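Local coordinates for protein SGNH-hydrolase family esterase (PDB 7C2A) that is an esterase of the SGNH-hydrolase family, probably cleaving lipid esters such as those of lysophospholipids, at residues 4-9 with 71-76; 9-14 with 59-64; 63-68 with 102-107; 109-114 with 141-146. One frame throughout, in Å; residues are numbered along the deposited sequence. Where two conformers were deposited one is given.

Contact 1: residues 4-9 with 71-76; sequences ESRVIL and KPELAI. With ACT (acetate ion), chain G.
R6 reaches over to E73 by folding its own chain: with CG anti to the carbonyl carbon, the chain bends at chi2 and again at chi3, and the guanidinium comes to the glutamate side-on in a salt bridge. NE and NH2 both close on the single oxygen OE2, with NE to OE2 at 2.8 Å. Both donors arrive from the same face of the carboxylate, above its plane, while OE2 stays in the plane of the guanidinium; the two planes are 48° apart. NH1, at another edge of the guanidinium, binds OXT of an acetate ion, probably from the crystallisation liquor, at 2.9 Å. The other oxygen of E73 turns to the backbone. The E73 chain, extended beyond CG (CD anti, chi2 170°), crosses V7 at about a right angle; OE1 accepts V7 N at 2.9 Å, and E73 N answers to V7 O at 2.8 Å. E73 thus binds V7 through both its backbone N and its carboxylate, on the approach to strand 74-78. From here the strands run as parallel neighbours in the central sheet of the SGNH-hydrolase alpha/beta/alpha fold: L9 N takes L74 O, and L9 O receives I76 N at 2.8 Å on an almost straight bond. Side chains of successive residues go to opposite faces. I8 CG2, anti to the backbone N, meets I76 CD1 at 3.8 Å on the face covered by L31 and L35 of helix 27-35. On the other, L9 CB rests against P72 CG at 3.9 Å, where L65 of helix 54-66 touches both residues.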
loop_
_atom_site.group_PDB
_atom_site.type_symbol
_atom_site.label_atom_id
_atom_site.label_comp_id
_atom_site.label_asym_id
_atom_site.label_seq_id
_atom_site.Cartn_x
_atom_site.Cartn_y
_atom_site.Cartn_z
ATOM N N GLU A 4 -0.529 -12.989 27.004
ATOM C CA GLU A 4 -0.777 -11.758 26.275
ATOM C C GLU A 4 -0.622 -11.991 24.778
ATOM O O GLU A 4 0.098 -12.889 24.324
ATOM C CB GLU A 4 0.200 -10.669 26.715
ATOM C CG GLU A 4 1.634 -11.069 26.579
ATOM C CD GLU A 4 2.218 -11.476 27.906
ATOM O OE1 GLU A 4 3.239 -10.882 28.307
ATOM O OE2 GLU A 4 1.649 -12.379 28.555
ATOM N N SER A 5 -1.299 -11.148 24.012
ATOM C CA SER A 5 -1.302 -11.270 22.564
ATOM C C SER A 5 0.047 -10.890 21.958
ATOM O O SER A 5 0.815 -10.103 22.522
ATOM C CB SER A 5 -2.393 -10.369 21.996
ATOM O OG SER A 5 -3.665 -10.778 22.466
ATOM N N ARG A 6 0.309 -11.450 20.780
ATOM C CA ARG A 6 1.485 -11.118 19.985
ATOM C C ARG A 6 1.263 -9.812 19.234
ATOM O O ARG A 6 0.259 -9.646 18.536
ATOM C CB ARG A 6 1.761 -12.217 18.960
ATOM C CG ARG A 6 1.648 -13.637 19.495
ATOM C CD ARG A 6 2.743 -13.956 20.521
ATOM N NE ARG A 6 4.076 -13.563 20.067
ATOM C CZ ARG A 6 4.813 -14.278 19.217
ATOM N NH1 ARG A 6 4.360 -15.419 18.713
ATOM N NH2 ARG A 6 6.011 -13.833 18.852
ATOM N N VAL A 7 2.223 -8.906 19.318
ATOM C CA VAL A 7 2.066 -7.575 18.753
ATOM C C VAL A 7 2.659 -7.525 17.352
ATOM O O VAL A 7 3.839 -7.836 17.151
ATOM C CB VAL A 7 2.692 -6.524 19.675
ATOM C CG1 VAL A 7 2.587 -5.150 19.058
ATOM C CG2 VAL A 7 2.014 -6.570 21.049
ATOM N N ILE A 8 1.846 -7.120 16.380
ATOM C CA ILE A 8 2.270 -6.990 14.991
ATOM C C ILE A 8 1.991 -5.564 14.548
ATOM O O ILE A 8 0.893 -5.052 14.770
ATOM C CB ILE A 8 1.530 -7.981 14.071
ATOM C CG1 ILE A 8 1.760 -9.425 14.534
ATOM C CG2 ILE A 8 1.952 -7.777 12.614
ATOM C CD1 ILE A 8 0.938 -10.460 13.785
ATOM N N LEU A 9 2.985 -4.918 13.942
ATOM C CA LEU A 9 2.794 -3.590 13.367
ATOM C C LEU A 9 2.414 -3.719 11.896
ATOM O O LEU A 9 3.168 -4.301 11.115
ATOM C CB LEU A 9 4.093 -2.799 13.489
ATOM C CG LEU A 9 4.046 -1.403 12.871
ATOM C CD1 LEU A 9 3.057 -0.516 13.620
ATOM C CD2 LEU A 9 5.425 -0.748 12.848
ATOM N N LYS A 71 6.735 -3.314 22.083
ATOM C CA LYS A 71 7.540 -3.369 20.876
ATOM C C LYS A 71 6.956 -4.393 19.907
ATOM O O LYS A 71 6.649 -5.525 20.312
ATOM C CB LYS A 71 8.957 -3.779 21.247
ATOM C CG LYS A 71 9.932 -3.717 20.107
ATOM C CD LYS A 71 11.306 -4.157 20.567
ATOM C CE LYS A 71 12.324 -3.914 19.481
ATOM N NZ LYS A 71 13.703 -4.209 19.968
ATOM N N PRO A 72 6.794 -4.051 18.632
ATOM C CA PRO A 72 6.284 -5.037 17.676
ATOM C C PRO A 72 7.187 -6.252 17.588
ATOM O O PRO A 72 8.416 -6.148 17.602
ATOM C CB PRO A 72 6.265 -4.263 16.355
ATOM C CG PRO A 72 6.105 -2.827 16.774
ATOM C CD PRO A 72 6.930 -2.713 18.027
ATOM N N GLU A 73 6.550 -7.412 17.484
ATOM C CA GLU A 73 7.247 -8.668 17.291
ATOM C C GLU A 73 7.380 -9.037 15.815
ATOM O O GLU A 73 8.144 -9.943 15.474
ATOM C CB GLU A 73 6.541 -9.770 18.097
ATOM C CG GLU A 73 6.468 -9.429 19.593
ATOM C CD GLU A 73 5.572 -10.365 20.386
ATOM O OE1 GLU A 73 4.472 -9.929 20.794
ATOM O OE2 GLU A 73 5.985 -11.523 20.612
ATOM N N LEU A 74 6.691 -8.313 14.945
ATOM C CA LEU A 74 6.784 -8.436 13.502
ATOM C C LEU A 74 6.266 -7.117 12.963
ATOM O O LEU A 74 5.298 -6.573 13.495
ATOM C CB LEU A 74 5.888 -9.569 12.985
ATOM C CG LEU A 74 5.676 -9.662 11.473
ATOM C CD1 LEU A 74 6.969 -10.011 10.763
ATOM C CD2 LEU A 74 4.613 -10.700 11.143
ATOM N N ALA A 75 6.919 -6.606 11.921
ATOM C CA ALA A 75 6.454 -5.422 11.208
ATOM C C ALA A 75 6.134 -5.821 9.779
ATOM O O ALA A 75 6.997 -6.362 9.077
ATOM C CB ALA A 75 7.514 -4.319 11.199
ATOM N N ILE A 76 4.911 -5.541 9.351
ATOM C CA ILE A 76 4.485 -5.759 7.976
ATOM C C ILE A 76 4.519 -4.409 7.282
ATOM O O ILE A 76 3.833 -3.476 7.706
ATOM C CB ILE A 76 3.073 -6.363 7.911
ATOM C CG1 ILE A 76 2.954 -7.618 8.788
ATOM C CG2 ILE A 76 2.706 -6.638 6.461
ATOM C CD1 ILE A 76 1.533 -8.181 8.896
HETATM C C ACT G . 2.400 -18.034 18.835
HETATM O O ACT G . 3.519 -18.324 18.325
HETATM O OXT ACT G . 1.928 -16.897 19.109
HETATM C CH3 ACT G . 1.458 -19.234 19.169
#

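Contact 2: residues 9-14 with 59-64; sequences LAFGDS and QRIKFV
F11 is held between two side chains of helix 54-66, R60 on one face of its ring and I61 on the other. The polar face is a cation-pi stack. R60 CG takes the crowded position between backbone N and carbonyl carbon (chi1 68°), and the chain then runs extended to NE, bringing the guanidinium tip to tip with the phenyl group. The planes are 30° apart and the centres 4.3 Å; NH1 comes nearest, 3.4 Å from F11 CE1, so the overlap is shifted toward the rim. R60 NE is also salt-bridged to D52 and NH1 is bonded to A47 O, which fix the rotation of the flat group. A leucine in place of R60 removes the cation from the ring face and would probably leave D52 without this charge partner and A47 O without this donor.

The other contacts are apolar. I61 CD1 lies 3.7 Å from the F11 ring centroid, only 10° off the normal, a CH-pi contact over the centre. V64 spreads its two methyls: CG2 touches the ring edge at F11 CE1, 4.0 Å away, and CG1 meets L9 CD1 at 4.0 Å. Helix and strand run nearly antiparallel, as expected for the helix that links strands 42-48 and 74-78 across the sheet. G12, D13 and S14, just past F11, carry the Gly-Asp-Ser signature of SGNH hydrolases, whose serine is the nucleophile in relatives. The chemistry implies a buried aromatic pinned on both faces close to that turn, with the arginine's charge probably balanced by D52.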
loop_
_atom_site.group_PDB
_atom_site.type_symbol
_atom_site.label_atom_id
_atom_site.label_comp_id
_atom_site.label_asym_id
_atom_site.label_seq_id
_atom_site.Cartn_x
_atom_site.Cartn_y
_atom_site.Cartn_z
ATOM N N LEU A 9 2.985 -4.918 13.942
ATOM C CA LEU A 9 2.794 -3.590 13.367
ATOM C C LEU A 9 2.414 -3.719 11.896
ATOM O O LEU A 9 3.168 -4.301 11.115
ATOM C CB LEU A 9 4.093 -2.799 13.489
ATOM C CG LEU A 9 4.046 -1.403 12.871
ATOM C CD1 LEU A 9 3.057 -0.516 13.620
ATOM C CD2 LEU A 9 5.425 -0.748 12.848
ATOM N N ALA A 10 1.261 -3.178 11.518
ATOM C CA ALA A 10 0.839 -3.114 10.118
ATOM C C ALA A 10 1.104 -1.693 9.630
ATOM O O ALA A 10 0.324 -0.778 9.891
ATOM C CB ALA A 10 -0.629 -3.513 9.984
ATOM N N PHE A 11 2.229 -1.504 8.937
ATOM C CA PHE A 11 2.722 -0.181 8.561
ATOM C C PHE A 11 2.492 -0.007 7.066
ATOM O O PHE A 11 3.206 -0.608 6.261
ATOM C CB PHE A 11 4.208 -0.084 8.911
ATOM C CG PHE A 11 4.770 1.308 8.830
ATOM C CD1 PHE A 11 4.475 2.252 9.798
ATOM C CD2 PHE A 11 5.610 1.681 7.779
ATOM C CE1 PHE A 11 5.000 3.547 9.735
ATOM C CE2 PHE A 11 6.145 2.964 7.707
ATOM C CZ PHE A 11 5.838 3.898 8.678
ATOM N N GLY A 12 1.501 0.786 6.688
ATOM C CA GLY A 12 1.139 0.888 5.294
ATOM C C GLY A 12 0.292 2.084 4.962
ATOM O O GLY A 12 0.310 3.096 5.658
ATOM N N ASP A 13 -0.448 1.952 3.865
ATOM C CA ASP A 13 -1.213 3.055 3.296
ATOM C C ASP A 13 -2.707 2.751 3.341
ATOM O O ASP A 13 -3.176 2.126 4.297
ATOM C CB ASP A 13 -0.703 3.430 1.891
ATOM C CG ASP A 13 -0.675 2.257 0.939
ATOM O OD1 ASP A 13 -1.519 1.342 1.097
ATOM O OD2 ASP A 13 0.161 2.244 0.008
ATOM N N SER A 14 -3.460 3.177 2.327
ATOM C CA SER A 14 -4.905 2.958 2.341
ATOM C C SER A 14 -5.284 1.483 2.329
ATOM O O SER A 14 -6.404 1.145 2.736
ATOM C CB SER A 14 -5.574 3.672 1.166
ATOM O OG SER A 14 -5.014 3.247 -0.064
ATOM N N GLN A 59 9.205 9.240 7.028
ATOM C CA GLN A 59 9.136 10.381 7.930
ATOM C C GLN A 59 8.563 10.008 9.292
ATOM O O GLN A 59 8.916 10.634 10.301
ATOM C CB GLN A 59 8.292 11.478 7.297
ATOM C CG GLN A 59 8.370 12.805 8.036
ATOM C CD GLN A 59 9.728 13.462 7.867
ATOM O OE1 GLN A 59 10.311 13.425 6.785
ATOM N NE2 GLN A 59 10.240 14.063 8.931
ATOM N N ARG A 60 7.698 8.994 9.356
ATOM C CA ARG A 60 6.980 8.667 10.584
ATOM C C ARG A 60 7.385 7.352 11.229
ATOM O O ARG A 60 6.895 7.064 12.324
ATOM C CB ARG A 60 5.453 8.726 10.404
ATOM C CG ARG A 60 4.892 7.649 9.506
ATOM C CD ARG A 60 3.352 7.658 9.490
ATOM N NE ARG A 60 2.876 6.774 8.426
ATOM C CZ ARG A 60 2.269 5.602 8.610
ATOM N NH1 ARG A 60 1.976 5.180 9.830
ATOM N NH2 ARG A 60 1.940 4.860 7.564
ATOM N N ILE A 61 8.261 6.549 10.619
ATOM C CA ILE A 61 8.502 5.212 11.165
ATOM C C ILE A 61 9.041 5.271 12.595
ATOM O O ILE A 61 8.601 4.510 13.463
ATOM C CB ILE A 61 9.357 4.340 10.224
ATOM C CG1 ILE A 61 9.545 2.936 10.825
ATOM C CG2 ILE A 61 10.726 4.973 9.943
ATOM C CD1 ILE A 61 8.263 2.100 10.977
ATOM N N LYS A 62 10.003 6.158 12.865
ATOM C CA LYS A 62 10.543 6.255 14.220
ATOM C C LYS A 62 9.462 6.656 15.217
ATOM O O LYS A 62 9.353 6.073 16.301
ATOM C CB LYS A 62 11.696 7.259 14.264
ATOM C CG LYS A 62 13.043 6.725 13.795
ATOM C CD LYS A 62 14.104 7.827 13.873
ATOM C CE LYS A 62 15.471 7.358 13.390
ATOM N NZ LYS A 62 16.117 6.411 14.336
ATOM N N PHE A 63 8.656 7.656 14.866
ATOM C CA PHE A 63 7.597 8.108 15.761
ATOM C C PHE A 63 6.602 6.992 16.041
ATOM O O PHE A 63 6.177 6.795 17.184
ATOM C CB PHE A 63 6.874 9.300 15.128
ATOM C CG PHE A 63 5.725 9.813 15.949
ATOM C CD1 PHE A 63 5.950 10.716 16.977
ATOM C CD2 PHE A 63 4.427 9.397 15.712
ATOM C CE1 PHE A 63 4.912 11.199 17.740
ATOM C CE2 PHE A 63 3.380 9.882 16.484
ATOM C CZ PHE A 63 3.627 10.779 17.502
ATOM N N VAL A 64 6.200 6.262 15.000
ATOM C CA VAL A 64 5.245 5.168 15.178
ATOM C C VAL A 64 5.816 4.112 16.113
ATOM O O VAL A 64 5.132 3.634 17.026
ATOM C CB VAL A 64 4.832 4.591 13.809
ATOM C CG1 VAL A 64 4.082 3.284 13.979
ATOM C CG2 VAL A 64 3.978 5.595 13.056
#

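Contact 3: residues 63-68 with 102-107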
loop_
_atom_site.group_PDB
_atom_site.type_symbol
_atom_site.label_atom_id
_atom_site.label_comp_id
_atom_site.label_asym_id
_atom_site.label_seq_id
_atom_site.Cartn_x
_atom_site.Cartn_y
_atom_site.Cartn_z
ATOM N N PHE A 63 8.656 7.656 14.866
ATOM C CA PHE A 63 7.597 8.108 15.761
ATOM C C PHE A 63 6.602 6.992 16.041
ATOM O O PHE A 63 6.177 6.795 17.184
ATOM C CB PHE A 63 6.874 9.300 15.128
ATOM C CG PHE A 63 5.725 9.813 15.949
ATOM C CD1 PHE A 63 5.950 10.716 16.977
ATOM C CD2 PHE A 63 4.427 9.397 15.712
ATOM C CE1 PHE A 63 4.912 11.199 17.740
ATOM C CE2 PHE A 63 3.380 9.882 16.484
ATOM C CZ PHE A 63 3.627 10.779 17.502
ATOM N N VAL A 64 6.200 6.262 15.000
ATOM C CA VAL A 64 5.245 5.168 15.178
ATOM C C VAL A 64 5.816 4.112 16.113
ATOM O O VAL A 64 5.132 3.634 17.026
ATOM C CB VAL A 64 4.832 4.591 13.809
ATOM C CG1 VAL A 64 4.082 3.284 13.979
ATOM C CG2 VAL A 64 3.978 5.595 13.056
ATOM N N LEU A 65 7.079 3.748 15.924
ATOM C CA LEU A 65 7.695 2.754 16.799
ATOM C C LEU A 65 7.837 3.273 18.227
ATOM O O LEU A 65 7.533 2.557 19.191
ATOM C CB LEU A 65 9.052 2.352 16.236
ATOM C CG LEU A 65 8.963 1.554 14.936
ATOM C CD1 LEU A 65 10.327 1.448 14.291
ATOM C CD2 LEU A 65 8.373 0.156 15.185
ATOM N N ASP A 66 8.285 4.520 18.384
ATOM C CA ASP A 66 8.454 5.108 19.709
ATOM C C ASP A 66 7.127 5.310 20.419
ATOM O O ASP A 66 7.112 5.454 21.647
ATOM C CB ASP A 66 9.163 6.465 19.595
ATOM C CG ASP A 66 10.620 6.351 19.193
ATOM O OD1 ASP A 66 11.197 5.247 19.226
ATOM O OD2 ASP A 66 11.199 7.400 18.844
ATOM N N SER A 67 6.021 5.352 19.682
ATOM C CA SER A 67 4.714 5.523 20.290
ATOM C C SER A 67 4.146 4.232 20.852
ATOM O O SER A 67 3.123 4.286 21.544
ATOM C CB SER A 67 3.726 6.090 19.273
ATOM O OG SER A 67 4.096 7.401 18.902
ATOM N N GLN A 68 4.772 3.091 20.585
ATOM C CA GLN A 68 4.177 1.808 20.952
ATOM C C GLN A 68 4.464 1.477 22.407
ATOM O O GLN A 68 5.628 1.470 22.812
ATOM C CB GLN A 68 4.760 0.706 20.080
ATOM C CG GLN A 68 4.413 0.851 18.621
ATOM C CD GLN A 68 2.949 1.147 18.428
ATOM O OE1 GLN A 68 2.081 0.465 18.992
ATOM N NE2 GLN A 68 2.651 2.159 17.639
ATOM N N GLU A 102 15.755 -0.261 7.399
ATOM C CA GLU A 102 16.953 -0.104 8.211
ATOM C C GLU A 102 16.602 0.242 9.649
ATOM O O GLU A 102 17.252 -0.236 10.584
ATOM C CB GLU A 102 17.858 0.961 7.599
ATOM C CG GLU A 102 18.760 0.389 6.532
ATOM C CD GLU A 102 19.529 1.425 5.740
ATOM O OE1 GLU A 102 19.482 2.624 6.096
ATOM O OE2 GLU A 102 20.185 1.025 4.752
ATOM N N GLU A 103 15.597 1.091 9.850
ATOM C CA GLU A 103 15.162 1.405 11.205
ATOM C C GLU A 103 14.597 0.170 11.907
ATOM O O GLU A 103 14.910 -0.088 13.075
ATOM C CB GLU A 103 14.145 2.542 11.162
ATOM C CG GLU A 103 13.596 2.934 12.522
ATOM C CD GLU A 103 14.646 3.486 13.474
ATOM O OE1 GLU A 103 15.742 3.876 13.018
ATOM O OE2 GLU A 103 14.381 3.526 14.692
ATOM N N LEU A 104 13.758 -0.605 11.214
ATOM C CA LEU A 104 13.232 -1.833 11.807
ATOM C C LEU A 104 14.358 -2.804 12.138
ATOM O O LEU A 104 14.365 -3.419 13.212
ATOM C CB LEU A 104 12.222 -2.477 10.855
ATOM C CG LEU A 104 10.931 -1.670 10.700
ATOM C CD1 LEU A 104 10.157 -2.104 9.456
ATOM C CD2 LEU A 104 10.060 -1.780 11.934
ATOM N N GLN A 105 15.325 -2.945 11.228
ATOM C CA GLN A 105 16.447 -3.849 11.457
ATOM C C GLN A 105 17.299 -3.388 12.633
ATOM O O GLN A 105 17.777 -4.212 13.424
ATOM C CB GLN A 105 17.292 -3.924 10.189
ATOM C CG GLN A 105 18.184 -5.142 10.086
ATOM C CD GLN A 105 18.814 -5.255 8.717
ATOM O OE1 GLN A 105 19.421 -4.303 8.227
ATOM N NE2 GLN A 105 18.662 -6.411 8.083
ATOM N N ARG A 106 17.525 -2.080 12.752
ATOM C CA ARG A 106 18.272 -1.577 13.898
ATOM C C ARG A 106 17.639 -2.046 15.198
ATOM O O ARG A 106 18.342 -2.439 16.138
ATOM C CB ARG A 106 18.320 -0.051 13.847
ATOM C CG ARG A 106 19.180 0.590 14.908
ATOM C CD ARG A 106 19.125 2.099 14.772
ATOM N NE ARG A 106 17.840 2.630 15.213
ATOM C CZ ARG A 106 17.509 2.815 16.486
ATOM N NH1 ARG A 106 18.376 2.523 17.445
ATOM N NH2 ARG A 106 16.316 3.296 16.800
ATOM N N ARG A 107 16.308 -2.036 15.264
ATOM C CA ARG A 107 15.587 -2.432 16.463
ATOM C C ARG A 107 15.354 -3.929 16.536
ATOM O O ARG A 107 14.649 -4.387 17.436
ATOM C CB ARG A 107 14.254 -1.689 16.549
ATOM C CG ARG A 107 14.405 -0.184 16.465
ATOM C CD ARG A 107 13.139 0.491 16.913
ATOM N NE ARG A 107 13.167 1.919 16.627
ATOM C CZ ARG A 107 12.530 2.833 17.347
ATOM N NH1 ARG A 107 11.830 2.478 18.411
ATOM N NH2 ARG A 107 12.615 4.103 17.009
#
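L65 and L104 mark the nearest backbone approach of helices 54-66 and 90-106, their CA atoms 8.8 Å apart. The two leucine side chains cross at about a right angle, with L65 CD1 4.0 Å from L104 CD2. L65 also covers R107: its CB sits over one face of the guanidinium, toward the rim, 3.5 Å from NH1, while CD1 touches NE. The arginine gets there because its chain runs extended from CG to NE. At the edge of the same plane NH1 and NH2 grip D66 end-on in a salt bridge, both to the single oxygen OD1, NH2 at 2.9 Å. NH1 meets OD1 nearly along its C-O bond and NH2 from above the carboxylate plane, which stands 38° from the guanidinium; both reach it from the same face.

Both helices pack on one face of the central parallel sheet of the SGNH-hydrolase fold; L65 reaches L9 there and L104 reaches A75 and V77, and the salt bridges lie on the outer side of the pair.

An alanine replacing R107 would probably leave D66 without this charged partner and the side of L65 uncovered. E103 extends the network. Bent at chi2 (64°), it offers OE2 to three donors: R107 NE at 2.8 Å on the anti side, R106 NH2 at 2.9 Å on the syn side, and R107 NH2, which also serves D66. R106 NE bonds to E103 OE1 more distantly, at 3.3 Å, and K62 is salt-bridged to that same oxygen.

Contact 4: residues 109-114 with 141-146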
loop_
_atom_site.group_PDB
_atom_site.type_symbol
_atom_site.label_atom_id
_atom_site.label_comp_id
_atom_site.label_asym_id
_atom_site.label_seq_id
_atom_site.Cartn_x
_atom_site.Cartn_y
_atom_site.Cartn_z
ATOM N N ILE A 109 13.505 -5.862 14.742
ATOM C CA ILE A 109 12.107 -6.213 14.510
ATOM C C ILE A 109 12.020 -6.974 13.193
ATOM O O ILE A 109 12.381 -6.418 12.145
ATOM C CB ILE A 109 11.216 -4.966 14.488
ATOM C CG1 ILE A 109 11.255 -4.270 15.851
ATOM C CG2 ILE A 109 9.791 -5.366 14.109
ATOM C CD1 ILE A 109 10.591 -2.919 15.863
ATOM N N PRO A 110 11.569 -8.229 13.201
ATOM C CA PRO A 110 11.405 -8.971 11.948
ATOM C C PRO A 110 10.464 -8.265 10.986
ATOM O O PRO A 110 9.506 -7.605 11.392
ATOM C CB PRO A 110 10.814 -10.309 12.411
ATOM C CG PRO A 110 11.242 -10.451 13.835
ATOM C CD PRO A 110 11.229 -9.047 14.380
ATOM N N ILE A 111 10.722 -8.456 9.695
ATOM C CA ILE A 111 10.040 -7.728 8.630
ATOM C C ILE A 111 9.357 -8.703 7.681
ATOM O O ILE A 111 9.979 -9.665 7.210
ATOM C CB ILE A 111 11.033 -6.878 7.822
ATOM C CG1 ILE A 111 11.757 -5.871 8.715
ATOM C CG2 ILE A 111 10.327 -6.174 6.663
ATOM C CD1 ILE A 111 13.028 -5.348 8.093
ATOM N N LEU A 112 8.103 -8.412 7.352
ATOM C CA LEU A 112 7.425 -8.983 6.196
ATOM C C LEU A 112 7.098 -7.839 5.243
ATOM O O LEU A 112 6.401 -6.889 5.619
ATOM C CB LEU A 112 6.148 -9.711 6.616
ATOM C CG LEU A 112 5.290 -10.269 5.483
ATOM C CD1 LEU A 112 6.055 -11.311 4.689
ATOM C CD2 LEU A 112 4.001 -10.852 6.042
ATOM N N LEU A 113 7.595 -7.921 4.019
ATOM C CA LEU A 113 7.387 -6.897 3.007
ATOM C C LEU A 113 6.260 -7.314 2.071
ATOM O O LEU A 113 6.286 -8.416 1.523
ATOM C CB LEU A 113 8.678 -6.719 2.212
ATOM C CG LEU A 113 8.818 -5.503 1.302
ATOM C CD1 LEU A 113 8.727 -4.196 2.076
ATOM C CD2 LEU A 113 10.130 -5.567 0.536
ATOM N N MET A 114 5.292 -6.421 1.881
ATOM C CA MET A 114 4.160 -6.682 0.953
ATOM C C MET A 114 4.539 -6.108 -0.417
ATOM O O MET A 114 4.628 -4.878 -0.549
ATOM C CB MET A 114 2.878 -6.023 1.468
ATOM C CG MET A 114 2.364 -6.649 2.758
ATOM S SD MET A 114 2.223 -8.452 2.624
ATOM C CE MET A 114 0.973 -8.788 3.864
ATOM N N TYR A 141 17.595 -6.765 3.101
ATOM C CA TYR A 141 17.279 -6.569 4.506
ATOM C C TYR A 141 16.806 -7.839 5.195
ATOM O O TYR A 141 16.271 -7.763 6.306
ATOM C CB TYR A 141 16.293 -5.407 4.672
ATOM C CG TYR A 141 16.945 -4.113 4.263
ATOM C CD1 TYR A 141 17.869 -3.501 5.091
ATOM C CD2 TYR A 141 16.697 -3.543 3.026
ATOM C CE1 TYR A 141 18.503 -2.339 4.713
ATOM C CE2 TYR A 141 17.322 -2.374 2.639
ATOM C CZ TYR A 141 18.228 -1.770 3.489
ATOM O OH TYR A 141 18.855 -0.607 3.098
ATOM N N ASP A 142 17.017 -9.000 4.572
ATOM C CA ASP A 142 16.638 -10.293 5.146
ATOM C C ASP A 142 15.187 -10.284 5.615
ATOM O O ASP A 142 14.858 -10.699 6.729
ATOM C CB ASP A 142 17.588 -10.716 6.267
ATOM C CG ASP A 142 19.028 -10.831 5.801
ATOM O OD1 ASP A 142 19.265 -11.480 4.761
ATOM O OD2 ASP A 142 19.923 -10.278 6.477
ATOM N N ALA A 143 14.316 -9.783 4.750
ATOM C CA ALA A 143 12.896 -9.704 5.036
ATOM C C ALA A 143 12.165 -10.778 4.252
ATOM O O ALA A 143 12.545 -11.111 3.126
ATOM C CB ALA A 143 12.348 -8.336 4.638
ATOM N N LYS A 144 11.116 -11.318 4.845
ATOM C CA LYS A 144 10.229 -12.169 4.072
ATOM C C LYS A 144 9.406 -11.303 3.131
ATOM O O LYS A 144 9.168 -10.124 3.397
ATOM C CB LYS A 144 9.346 -12.986 5.007
ATOM C CG LYS A 144 10.148 -14.062 5.744
ATOM C CD LYS A 144 9.325 -14.803 6.774
ATOM C CE LYS A 144 10.052 -16.051 7.266
ATOM N NZ LYS A 144 10.975 -15.760 8.400
ATOM N N LEU A 145 9.004 -11.882 2.005
ATOM C CA LEU A 145 8.330 -11.136 0.954
ATOM C C LEU A 145 7.068 -11.869 0.533
ATOM O O LEU A 145 7.110 -13.071 0.245
ATOM C CB LEU A 145 9.243 -10.974 -0.266
ATOM C CG LEU A 145 8.600 -10.342 -1.501
ATOM C CD1 LEU A 145 8.297 -8.872 -1.272
ATOM C CD2 LEU A 145 9.499 -10.519 -2.708
ATOM N N VAL A 146 5.950 -11.150 0.491
ATOM C CA VAL A 146 4.786 -11.554 -0.290
ATOM C C VAL A 146 4.949 -10.915 -1.667
ATOM O O VAL A 146 4.877 -9.683 -1.768
ATOM C CB VAL A 146 3.478 -11.104 0.370
ATOM C CG1 VAL A 146 2.311 -11.307 -0.579
ATOM C CG2 VAL A 146 3.242 -11.866 1.677
HETATM O O HOH W 1 13.274 -9.848 9.162
#
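The flat groups that meet are peptide units, beginning with the one after K144, which is covered on one face by L112. L112 CD1 lies above that plane, 3.6 Å from K144 O, and at the rim the same oxygen accepts L113 N at 2.8 Å, with the donor tilted 21° from the carbonyl plane. At the peptide after L113 the approach differs: L145 CD1 comes obliquely past the oxygen, 3.5 Å from L113 O, rather than over the flat of the unit, while V146 N reaches this oxygen at 2.9 Å nearly in line with the carbonyl bond. K144 N to I111 O, 3.1 Å, completes the pairing of strands 111-114 and 144-146, the latter at an outer edge of the five-stranded parallel sheet. The 26 residues between the segments include helices 124-131 and 133-140, the connection of a beta-alpha-beta crossover. Y141 and D142 end the second helix in a Schellman motif, D142 having positive phi, and a water bridges D142 O and I111 N. At the start of the pairing, I111 CG2 packs on A143 CB, just ahead of strand 144-146, at 3.6 Å. M114, bent at chi2 (-51°), lies side by side with V146, its SD 3.7 Å from CG2. L113 and L145 turn to the other face, where both touch Y134 of helix 133-140. The hydroxyl of Y141 is hydrogen-bonded to E102 of helix 90-106.

How the contacts relate
Contacts 1 and 4 pair strands of one parallel sheet and are joined through strand 74-78: A75 N meets P110 O at 2.8 Å. Contact 2 lays helix 54-66 on the same strand 6-12 that contact 1 uses, sharing L9, with I76 O to F11 N at 2.8 Å. Contact 3 joins that helix to helix 90-106; L9 CD2 and L65 CD2, 3.9 Å apart, pack it against contact 2, and K71 NZ to R107 O, 2.7 Å, ties it to contact 1. E102 OE2 and Y141 OH, 2.7 Å apart, carry it on to contact 4. Contact 2 alone reaches the Gly-Asp-Ser signature; the centre of contact 4 is about 15 Å from its centre. A bound cadmium lies about 10 Å from the S5 side chain.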